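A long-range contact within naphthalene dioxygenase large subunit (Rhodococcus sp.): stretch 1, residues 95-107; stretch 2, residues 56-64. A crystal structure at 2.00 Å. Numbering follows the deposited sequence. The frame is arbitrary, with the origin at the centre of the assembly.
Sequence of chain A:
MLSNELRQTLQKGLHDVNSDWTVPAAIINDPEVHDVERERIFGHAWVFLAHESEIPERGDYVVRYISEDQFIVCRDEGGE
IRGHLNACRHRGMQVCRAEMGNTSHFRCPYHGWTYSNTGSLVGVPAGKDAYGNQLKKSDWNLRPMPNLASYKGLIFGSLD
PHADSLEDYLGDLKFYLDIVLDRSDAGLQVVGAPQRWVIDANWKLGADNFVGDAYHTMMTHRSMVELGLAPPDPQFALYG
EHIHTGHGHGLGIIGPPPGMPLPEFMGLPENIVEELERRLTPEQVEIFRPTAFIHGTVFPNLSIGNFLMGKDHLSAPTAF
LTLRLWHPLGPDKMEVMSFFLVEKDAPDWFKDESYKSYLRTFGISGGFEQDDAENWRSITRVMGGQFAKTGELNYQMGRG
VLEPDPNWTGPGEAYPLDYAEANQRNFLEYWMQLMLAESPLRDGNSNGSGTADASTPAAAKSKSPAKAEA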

# COMPACT_ATOMS: atom_id res chain seq x y z
N VAL A 95 12.88 -18.48 -14.23
CA VAL A 95 13.26 -18.88 -15.59
C VAL A 95 12.05 -18.80 -16.52
O VAL A 95 12.13 -19.05 -17.73
CB VAL A 95 13.91 -20.29 -15.61
CG1 VAL A 95 15.22 -20.26 -14.79
CG2 VAL A 95 12.95 -21.38 -15.08
N CYS A 96 10.91 -18.46 -15.94
CA CYS A 96 9.72 -18.18 -16.73
C CYS A 96 8.95 -17.07 -16.04
O CYS A 96 8.52 -17.25 -14.91
CB CYS A 96 8.90 -19.46 -16.87
SG CYS A 96 7.37 -19.15 -17.70
N ARG A 97 8.83 -15.90 -16.67
CA ARG A 97 8.09 -14.78 -16.08
C ARG A 97 6.69 -14.56 -16.72
O ARG A 97 5.98 -13.60 -16.32
CB ARG A 97 8.91 -13.48 -16.09
CG ARG A 97 9.92 -13.31 -14.97
CD ARG A 97 11.05 -12.24 -15.28
NE ARG A 97 11.61 -12.43 -16.63
CZ ARG A 97 11.77 -11.49 -17.58
NH1 ARG A 97 11.48 -10.18 -17.39
NH2 ARG A 97 12.20 -11.89 -18.77
N ALA A 98 6.28 -15.47 -17.62
CA ALA A 98 4.91 -15.49 -18.17
C ALA A 98 4.00 -16.36 -17.28
O ALA A 98 4.51 -17.16 -16.50
CB ALA A 98 4.92 -16.01 -19.60
N GLU A 99 2.69 -16.22 -17.40
CA GLU A 99 1.75 -16.99 -16.57
C GLU A 99 1.43 -18.34 -17.22
O GLU A 99 1.00 -19.27 -16.57
CB GLU A 99 0.46 -16.18 -16.34
CG GLU A 99 0.70 -14.94 -15.49
CD GLU A 99 -0.51 -14.01 -15.35
OE1 GLU A 99 -1.64 -14.51 -15.18
OE2 GLU A 99 -0.31 -12.77 -15.35
N MET A 100 1.70 -18.42 -18.52
CA MET A 100 1.46 -19.62 -19.33
C MET A 100 2.08 -19.43 -20.70
O MET A 100 2.46 -18.31 -21.07
CB MET A 100 -0.04 -19.92 -19.43
CG MET A 100 -0.89 -18.77 -19.92
SD MET A 100 -2.69 -19.19 -19.98
CE MET A 100 -3.02 -18.54 -21.47
N GLY A 101 2.20 -20.53 -21.45
CA GLY A 101 2.84 -20.48 -22.75
C GLY A 101 3.24 -21.86 -23.25
O GLY A 101 2.80 -22.88 -22.72
N ASN A 102 4.09 -21.89 -24.26
CA ASN A 102 4.64 -23.13 -24.77
C ASN A 102 6.10 -22.86 -25.08
O ASN A 102 6.43 -21.88 -25.75
CB ASN A 102 3.90 -23.62 -26.03
CG ASN A 102 4.48 -24.90 -26.60
OD1 ASN A 102 5.55 -24.89 -27.23
ND2 ASN A 102 3.77 -26.01 -26.42
N THR A 103 6.97 -23.72 -24.56
CA THR A 103 8.38 -23.68 -24.84
C THR A 103 9.05 -25.05 -24.66
O THR A 103 8.61 -25.88 -23.86
CB THR A 103 9.07 -22.56 -23.99
OG1 THR A 103 10.39 -22.38 -24.48
CG2 THR A 103 9.27 -22.96 -22.51
N SER A 104 10.11 -25.29 -25.43
CA SER A 104 10.90 -26.49 -25.27
C SER A 104 11.96 -26.31 -24.18
O SER A 104 12.42 -27.30 -23.59
CB SER A 104 11.57 -26.88 -26.59
OG SER A 104 12.57 -25.95 -26.95
N HIS A 105 12.33 -25.06 -23.91
CA HIS A 105 13.42 -24.72 -22.96
C HIS A 105 13.12 -23.45 -22.15
O HIS A 105 12.40 -22.56 -22.61
CB HIS A 105 14.77 -24.52 -23.67
CG HIS A 105 15.30 -25.76 -24.32
ND1 HIS A 105 14.72 -26.31 -25.44
CD2 HIS A 105 16.33 -26.58 -23.98
CE1 HIS A 105 15.39 -27.41 -25.78
NE2 HIS A 105 16.37 -27.59 -24.91
N PHE A 106 13.71 -23.38 -20.96
CA PHE A 106 13.61 -22.22 -20.09
C PHE A 106 15.03 -21.69 -19.93
O PHE A 106 15.91 -22.38 -19.44
CB PHE A 106 13.01 -22.55 -18.71
CG PHE A 106 11.62 -23.10 -18.78
CD1 PHE A 106 11.38 -24.44 -18.53
CD2 PHE A 106 10.55 -22.26 -19.10
CE1 PHE A 106 10.10 -24.95 -18.61
CE2 PHE A 106 9.26 -22.77 -19.17
CZ PHE A 106 9.03 -24.13 -18.94
N ARG A 107 15.24 -20.48 -20.42
CA ARG A 107 16.54 -19.84 -20.38
C ARG A 107 16.50 -18.70 -19.39
O ARG A 107 15.67 -17.81 -19.52
CB ARG A 107 16.83 -19.30 -21.76
CG ARG A 107 18.20 -18.84 -21.95
CD ARG A 107 18.97 -19.77 -22.85
NE ARG A 107 19.34 -19.09 -24.08
CZ ARG A 107 20.55 -18.64 -24.35
NH1 ARG A 107 21.56 -18.80 -23.47
NH2 ARG A 107 20.76 -18.01 -25.50
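Stretch 2, residues 56-64: PERGDYVVR

Stretch 2 enters through a type II turn, Glu-57 to Asp-60, and then runs as a strand from Asp-60 to Arg-64 antiparallel to the short strand Met-100 to Asn-102. The two axes cross at 161° and approach to 4.7 Å. Gly-101 faces Tyr-61 as a hydrogen-bonded pair, Tyr-61 N to Gly-101 O at 3.0 Å and Gly-101 N to Tyr-61 O at 3.1 Å; Met-100 with Val-62 and Asn-102 with Asp-60 flank it as non-hydrogen-bonded pairs. Beyond the bridges the ladder continues, Val-63 N donating to Glu-99 O (2.9 Å) and Thr-103 N to Gly-59 O (2.9 Å).

Gly-59, at phi 98°, suits the turn because a CB would jam against the preceding carbonyl and clash with Asn-102 ND2. Asn-102 ND2 instead ties the turn down, donating to Arg-58 O at 3.0 Å and Asp-60 OD1 at 2.9 Å, while Asp-60 OD2 accepts from Glu-57 N at 2.8 Å.

Tyr-61 contributes the largest buried area. Gly-101 CA lies over one face of the Tyr-61 ring, 4.0 Å from the centroid of that ring, and a CB here would clash with Tyr-61 OH; the edge of Phe-106 meets the opposite face. Cys-96 SG, small enough to tuck in obliquely, comes within 3.1 Å of Tyr-61 CE1. The compact, apolar Val-63 places CG2 4.0 Å from Cys-96 SG.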

# COMPACT_ATOMS: atom_id res chain seq x y z
N PRO A 56 -2.15 -29.32 -22.69
CA PRO A 56 -2.41 -30.52 -23.49
C PRO A 56 -1.28 -30.92 -24.44
O PRO A 56 -1.16 -32.11 -24.73
CB PRO A 56 -3.66 -30.15 -24.30
CG PRO A 56 -3.65 -28.67 -24.41
CD PRO A 56 -2.89 -28.14 -23.17
N GLU A 57 -0.48 -29.96 -24.89
CA GLU A 57 0.57 -30.22 -25.87
C GLU A 57 1.94 -30.22 -25.21
O GLU A 57 2.16 -29.55 -24.19
CB GLU A 57 0.60 -29.12 -26.93
CG GLU A 57 -0.67 -28.95 -27.74
CD GLU A 57 -1.05 -30.21 -28.48
OE1 GLU A 57 -0.17 -30.74 -29.22
OE2 GLU A 57 -2.20 -30.66 -28.31
N ARG A 58 2.87 -30.95 -25.82
CA ARG A 58 4.24 -30.97 -25.35
C ARG A 58 4.84 -29.55 -25.41
O ARG A 58 4.73 -28.85 -26.41
CB ARG A 58 5.06 -31.98 -26.16
CG ARG A 58 4.54 -33.42 -25.95
CD ARG A 58 5.50 -34.49 -26.45
NE ARG A 58 4.95 -35.82 -26.22
CZ ARG A 58 5.62 -36.94 -26.39
NH1 ARG A 58 6.91 -36.90 -26.77
NH2 ARG A 58 5.02 -38.11 -26.17
N GLY A 59 5.43 -29.12 -24.30
CA GLY A 59 5.93 -27.75 -24.20
C GLY A 59 5.00 -26.77 -23.48
O GLY A 59 5.46 -25.69 -23.02
N ASP A 60 3.71 -27.11 -23.41
CA ASP A 60 2.71 -26.29 -22.70
C ASP A 60 3.07 -26.17 -21.21
O ASP A 60 3.52 -27.15 -20.57
CB ASP A 60 1.32 -26.88 -22.83
CG ASP A 60 0.67 -26.67 -24.21
OD1 ASP A 60 1.21 -25.96 -25.09
OD2 ASP A 60 -0.41 -27.21 -24.52
N TYR A 61 2.89 -24.98 -20.65
CA TYR A 61 3.09 -24.79 -19.23
C TYR A 61 2.18 -23.71 -18.67
O TYR A 61 1.77 -22.81 -19.41
CB TYR A 61 4.56 -24.41 -18.96
CG TYR A 61 4.93 -23.04 -19.47
CD1 TYR A 61 4.73 -21.90 -18.67
CD2 TYR A 61 5.51 -22.89 -20.73
CE1 TYR A 61 5.06 -20.62 -19.14
CE2 TYR A 61 5.88 -21.64 -21.21
CZ TYR A 61 5.65 -20.50 -20.41
OH TYR A 61 6.01 -19.25 -20.86
N VAL A 62 1.92 -23.78 -17.36
CA VAL A 62 1.27 -22.71 -16.62
C VAL A 62 2.14 -22.52 -15.36
O VAL A 62 2.85 -23.44 -14.96
CB VAL A 62 -0.20 -23.04 -16.23
CG1 VAL A 62 -1.12 -23.10 -17.48
CG2 VAL A 62 -0.33 -24.35 -15.43
N VAL A 63 2.12 -21.32 -14.80
CA VAL A 63 2.82 -21.04 -13.55
C VAL A 63 1.82 -20.97 -12.37
O VAL A 63 0.93 -20.12 -12.35
CB VAL A 63 3.65 -19.77 -13.65
CG1 VAL A 63 4.35 -19.49 -12.30
CG2 VAL A 63 4.73 -19.90 -14.79
N ARG A 64 2.01 -21.83 -11.38
CA ARG A 64 1.06 -22.00 -10.28
C ARG A 64 1.77 -22.05 -8.94
O ARG A 64 3.01 -21.99 -8.91
CB ARG A 64 0.17 -23.22 -10.55
CG ARG A 64 -0.61 -23.09 -11.85
CD ARG A 64 -1.80 -22.08 -11.76
NE ARG A 64 -2.32 -21.72 -13.07
CZ ARG A 64 -3.17 -22.46 -13.80
NH1 ARG A 64 -3.61 -23.65 -13.36
NH2 ARG A 64 -3.57 -22.03 -14.98
O HOH W 1 6.99 -19.42 -23.54
O HOH W 2 -1.85 -19.62 -15.17